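Beta 1-3 glucanase (PDB 5H4E) probably hydrolyses beta-1,3-glucans, as a bacterial glucanase domain of glycoside hydrolase family 64. Local coordinates at residues A[172-176]-A[359-363]; A[269-273]-A[295-300]. All coordinates share one frame. Residues are numbered along the deposited sequence.

Contact 1. Residues A[172-176]-A[359-363]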
# COMPACT_ATOMS: atom_id res chain seq x y z
N TYR A 172 -10.62 -19.09 10.36
CA TYR A 172 -10.33 -17.66 10.19
C TYR A 172 -11.34 -17.04 9.23
O TYR A 172 -11.56 -17.56 8.14
CB TYR A 172 -8.91 -17.47 9.67
CG TYR A 172 -8.44 -16.05 9.51
CD1 TYR A 172 -8.63 -15.36 8.31
CD2 TYR A 172 -7.75 -15.41 10.53
CE1 TYR A 172 -8.18 -14.08 8.14
CE2 TYR A 172 -7.29 -14.10 10.37
CZ TYR A 172 -7.51 -13.45 9.16
OH TYR A 172 -7.06 -12.15 8.98
N ASN A 173 -11.94 -15.93 9.64
CA ASN A 173 -12.88 -15.23 8.77
C ASN A 173 -12.92 -13.76 9.16
O ASN A 173 -13.60 -13.39 10.12
CB ASN A 173 -14.29 -15.86 8.87
CG ASN A 173 -15.16 -15.52 7.66
OD1 ASN A 173 -15.09 -14.42 7.12
ND2 ASN A 173 -15.96 -16.49 7.22
N LYS A 174 -12.17 -12.94 8.42
CA LYS A 174 -12.06 -11.51 8.73
C LYS A 174 -12.23 -10.65 7.49
O LYS A 174 -11.92 -11.07 6.38
CB LYS A 174 -10.70 -11.21 9.37
CG LYS A 174 -10.47 -11.89 10.72
CD LYS A 174 -11.50 -11.44 11.75
CE LYS A 174 -11.35 -9.97 12.11
NZ LYS A 174 -12.31 -9.56 13.19
N THR A 175 -12.73 -9.43 7.70
CA THR A 175 -12.96 -8.47 6.62
C THR A 175 -12.36 -7.12 6.98
O THR A 175 -12.77 -6.49 7.96
CB THR A 175 -14.47 -8.31 6.33
OG1 THR A 175 -15.02 -9.57 5.94
CG2 THR A 175 -14.71 -7.30 5.19
N TYR A 176 -11.38 -6.67 6.19
CA TYR A 176 -10.76 -5.37 6.40
C TYR A 176 -10.85 -4.53 5.13
O TYR A 176 -10.64 -5.03 4.03
CB TYR A 176 -9.29 -5.50 6.80
CG TYR A 176 -9.02 -6.19 8.11
CD1 TYR A 176 -9.98 -6.20 9.12
CD2 TYR A 176 -7.81 -6.81 8.35
CE1 TYR A 176 -9.73 -6.83 10.34
CE2 TYR A 176 -7.54 -7.44 9.56
CZ TYR A 176 -8.51 -7.45 10.55
OH TYR A 176 -8.28 -8.07 11.76
N SER A 359 -4.59 -2.88 7.20
CA SER A 359 -5.66 -3.70 6.67
C SER A 359 -5.19 -5.11 6.33
O SER A 359 -5.88 -5.85 5.62
CB SER A 359 -6.24 -3.03 5.42
OG SER A 359 -5.18 -2.78 4.51
N THR A 360 -4.00 -5.49 6.80
CA THR A 360 -3.46 -6.79 6.44
C THR A 360 -4.27 -7.93 7.03
O THR A 360 -4.47 -7.98 8.24
CB THR A 360 -1.99 -6.97 6.88
OG1 THR A 360 -1.15 -6.08 6.14
CG2 THR A 360 -1.53 -8.42 6.61
N LEU A 361 -4.74 -8.81 6.16
CA LEU A 361 -5.34 -10.09 6.54
C LEU A 361 -4.30 -11.18 6.36
O LEU A 361 -3.53 -11.15 5.40
CB LEU A 361 -6.58 -10.39 5.68
CG LEU A 361 -7.73 -9.38 5.75
CD1 LEU A 361 -8.43 -9.29 4.40
CD2 LEU A 361 -8.71 -9.79 6.81
N HIS A 362 -4.27 -12.14 7.28
CA HIS A 362 -3.26 -13.20 7.23
C HIS A 362 -3.77 -14.49 7.85
O HIS A 362 -4.39 -14.46 8.92
CB HIS A 362 -1.99 -12.75 7.93
CG HIS A 362 -1.05 -13.87 8.26
ND1 HIS A 362 -0.43 -14.63 7.30
CD2 HIS A 362 -0.62 -14.35 9.46
CE1 HIS A 362 0.34 -15.54 7.89
NE2 HIS A 362 0.24 -15.38 9.20
N VAL A 363 -3.50 -15.61 7.19
CA VAL A 363 -3.77 -16.92 7.77
C VAL A 363 -2.88 -17.98 7.14
O VAL A 363 -2.51 -17.90 5.96
CB VAL A 363 -5.26 -17.33 7.62
CG1 VAL A 363 -5.55 -17.73 6.18
CG2 VAL A 363 -5.61 -18.48 8.59
O HOH W 1 -7.66 -5.61 3.39
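The Y172 ring lies over V363 and the H362 carbonyl. V363 CB is 4.1 Å from the Y172 ring centroid and sits over the face, a CH-pi contact. Y172 CB also touches V363 CG2 at 3.6 Å. H362 N donates a hydrogen bond to Y172 OH (3.3 Å). This amide points away from strand 147-151, with which L361 and V363 pair. L361 makes a second CH-pi contact, with Y176. L361 CD2 stands 3.9 Å from the Y176 ring centroid, over a face, while the carbonyls of S359 and T360 lie at the ring edge. L361 CD2 also reaches K174 CB at 3.5 Å. K174 then turns away to a salt bridge with E343. One water donates to both Y176 O (3.1 Å) and S359 O (2.9 Å). The axes of 173-176 and 361-363 run nearly antiparallel (160°) and come no closer than 8.3 Å, too far for backbone pairing. These edge strands of different sheets meet through side chains, consistent with the beta-barrel domain of family 64 enzymes.

Contact 2. Residues A[269-273]-A[295-300]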
# COMPACT_ATOMS: atom_id res chain seq x y z
N TYR A 269 25.18 0.03 21.91
CA TYR A 269 24.45 0.82 20.93
C TYR A 269 25.13 0.74 19.57
O TYR A 269 26.14 1.40 19.33
CB TYR A 269 24.32 2.27 21.37
CG TYR A 269 23.40 2.47 22.56
CD1 TYR A 269 22.18 3.12 22.42
CD2 TYR A 269 23.75 2.00 23.82
CE1 TYR A 269 21.34 3.31 23.51
CE2 TYR A 269 22.91 2.18 24.92
CZ TYR A 269 21.71 2.84 24.75
OH TYR A 269 20.88 3.03 25.82
N ASN A 270 24.56 -0.06 18.67
CA ASN A 270 25.16 -0.31 17.36
C ASN A 270 24.13 -0.52 16.25
O ASN A 270 24.45 -1.02 15.17
CB ASN A 270 26.10 -1.52 17.42
CG ASN A 270 25.47 -2.71 18.12
OD1 ASN A 270 24.27 -2.99 17.95
ND2 ASN A 270 26.26 -3.41 18.92
N LEU A 271 22.89 -0.12 16.52
CA LEU A 271 21.83 -0.22 15.52
C LEU A 271 21.45 1.18 15.07
O LEU A 271 21.01 2.00 15.87
CB LEU A 271 20.64 -0.98 16.10
CG LEU A 271 20.93 -2.39 16.62
CD1 LEU A 271 19.80 -2.90 17.48
CD2 LEU A 271 21.19 -3.36 15.47
N TYR A 272 21.62 1.45 13.78
CA TYR A 272 21.56 2.82 13.27
C TYR A 272 20.39 3.17 12.35
O TYR A 272 20.07 2.42 11.44
CB TYR A 272 22.84 3.15 12.50
CG TYR A 272 24.02 3.43 13.38
CD1 TYR A 272 24.48 4.72 13.57
CD2 TYR A 272 24.69 2.40 14.03
CE1 TYR A 272 25.55 4.99 14.37
CE2 TYR A 272 25.77 2.66 14.84
CZ TYR A 272 26.19 3.96 15.01
OH TYR A 272 27.27 4.23 15.82
N ILE A 273 19.78 4.32 12.60
CA ILE A 273 19.16 5.08 11.53
C ILE A 273 20.19 6.13 11.12
O ILE A 273 20.56 7.00 11.91
CB ILE A 273 17.84 5.77 11.93
CG1 ILE A 273 16.86 4.77 12.53
CG2 ILE A 273 17.21 6.46 10.74
CD1 ILE A 273 15.53 5.40 12.87
N ASP A 295 17.07 -5.93 12.72
CA ASP A 295 16.77 -5.09 13.88
C ASP A 295 16.59 -3.65 13.44
O ASP A 295 15.66 -2.96 13.87
CB ASP A 295 17.88 -5.17 14.92
CG ASP A 295 17.84 -6.46 15.70
OD1 ASP A 295 16.74 -6.92 16.08
OD2 ASP A 295 18.94 -7.03 15.94
N GLU A 296 17.50 -3.19 12.59
CA GLU A 296 17.45 -1.83 12.09
C GLU A 296 16.19 -1.60 11.26
O GLU A 296 15.57 -0.54 11.33
CB GLU A 296 18.72 -1.53 11.28
CG GLU A 296 19.98 -1.39 12.18
CD GLU A 296 21.29 -1.25 11.40
OE1 GLU A 296 21.47 -1.95 10.38
OE2 GLU A 296 22.13 -0.43 11.82
N LYS A 297 15.80 -2.62 10.50
CA LYS A 297 14.58 -2.55 9.70
C LYS A 297 13.35 -2.35 10.60
O LYS A 297 12.54 -1.45 10.38
CB LYS A 297 14.43 -3.82 8.85
CG LYS A 297 15.29 -3.81 7.58
CD LYS A 297 15.13 -5.10 6.76
CE LYS A 297 15.59 -4.94 5.31
NZ LYS A 297 17.08 -4.82 5.11
N ALA A 298 13.24 -3.17 11.64
CA ALA A 298 12.13 -3.07 12.58
C ALA A 298 12.12 -1.75 13.34
O ALA A 298 11.06 -1.17 13.58
CB ALA A 298 12.16 -4.21 13.55
N ILE A 299 13.31 -1.28 13.73
CA ILE A 299 13.44 0.02 14.39
C ILE A 299 13.01 1.15 13.46
O ILE A 299 12.27 2.05 13.86
CB ILE A 299 14.89 0.29 14.84
CG1 ILE A 299 15.22 -0.54 16.08
CG2 ILE A 299 15.10 1.79 15.09
CD1 ILE A 299 16.71 -0.67 16.32
N LYS A 300 13.46 1.11 12.20
CA LYS A 300 13.08 2.13 11.22
C LYS A 300 11.56 2.14 10.99
O LYS A 300 10.96 3.21 10.83
CB LYS A 300 13.82 1.89 9.89
CG LYS A 300 15.31 2.21 9.98
CD LYS A 300 16.08 1.83 8.72
CE LYS A 300 17.57 1.93 8.98
NZ LYS A 300 18.38 1.83 7.72
O HOH W 2 20.61 1.18 9.09
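L271, E296 and I273 carry most of this contact between a strand and a helix. L271 points its CB toward helix 294-309. Its CD2 meets D295 CB at 3.8 Å, and its CB meets I299 CD1 at 3.9 Å. Y251 and N293 also touch the L271 side chain. D295 turns its carboxylate to Y251, K264 and R248. E296 supplies the direct polar link. Its OE2 accepts a hydrogen bond from Y272 N at 2.8 Å, with an angle of 171°, so the strand amide is well aligned on the carboxylate. The backbone N of E296 is bonded to N293 OD1 near the start of the helix. Strand 271-273 is an outermost strand of a four-stranded antiparallel sheet, and the helix packs against it as in an alpha/beta layer; the axes of 271-273 and 295-300 cross at -44° and approach to 8.0 Å. N270 and L271 both face F262, a classic beta bulge. I273 extends the apolar contact along the helix. Its CG1 lies 3.9 Å from K300 CG, and its CD1 lies 4.3 Å from I299 CG2. K300 NZ binds the carbonyls of D290 and G291. K300 NZ also donates to a water (2.7 Å), which donates to Y272 O (2.7 Å).

The two contacts lie in different parts of the molecule. Contact 1 joins two beta sheets; contact 2 sets a helix on a separate antiparallel sheet. Their centres are 29 Å apart, and their nearest atoms about 15 Å, so they do not touch. Contact 1 brings together segments 183 residues apart in sequence. Contact 2 falls wholly within that interval, and its own segments are only 22 residues apart. The chain therefore leaves the beta-rich part after 172-176, builds the alpha/beta part, and returns at 359-363. This fits the two-domain layout of family 64 enzymes, in which the glucan probably binds in the cleft between the domains.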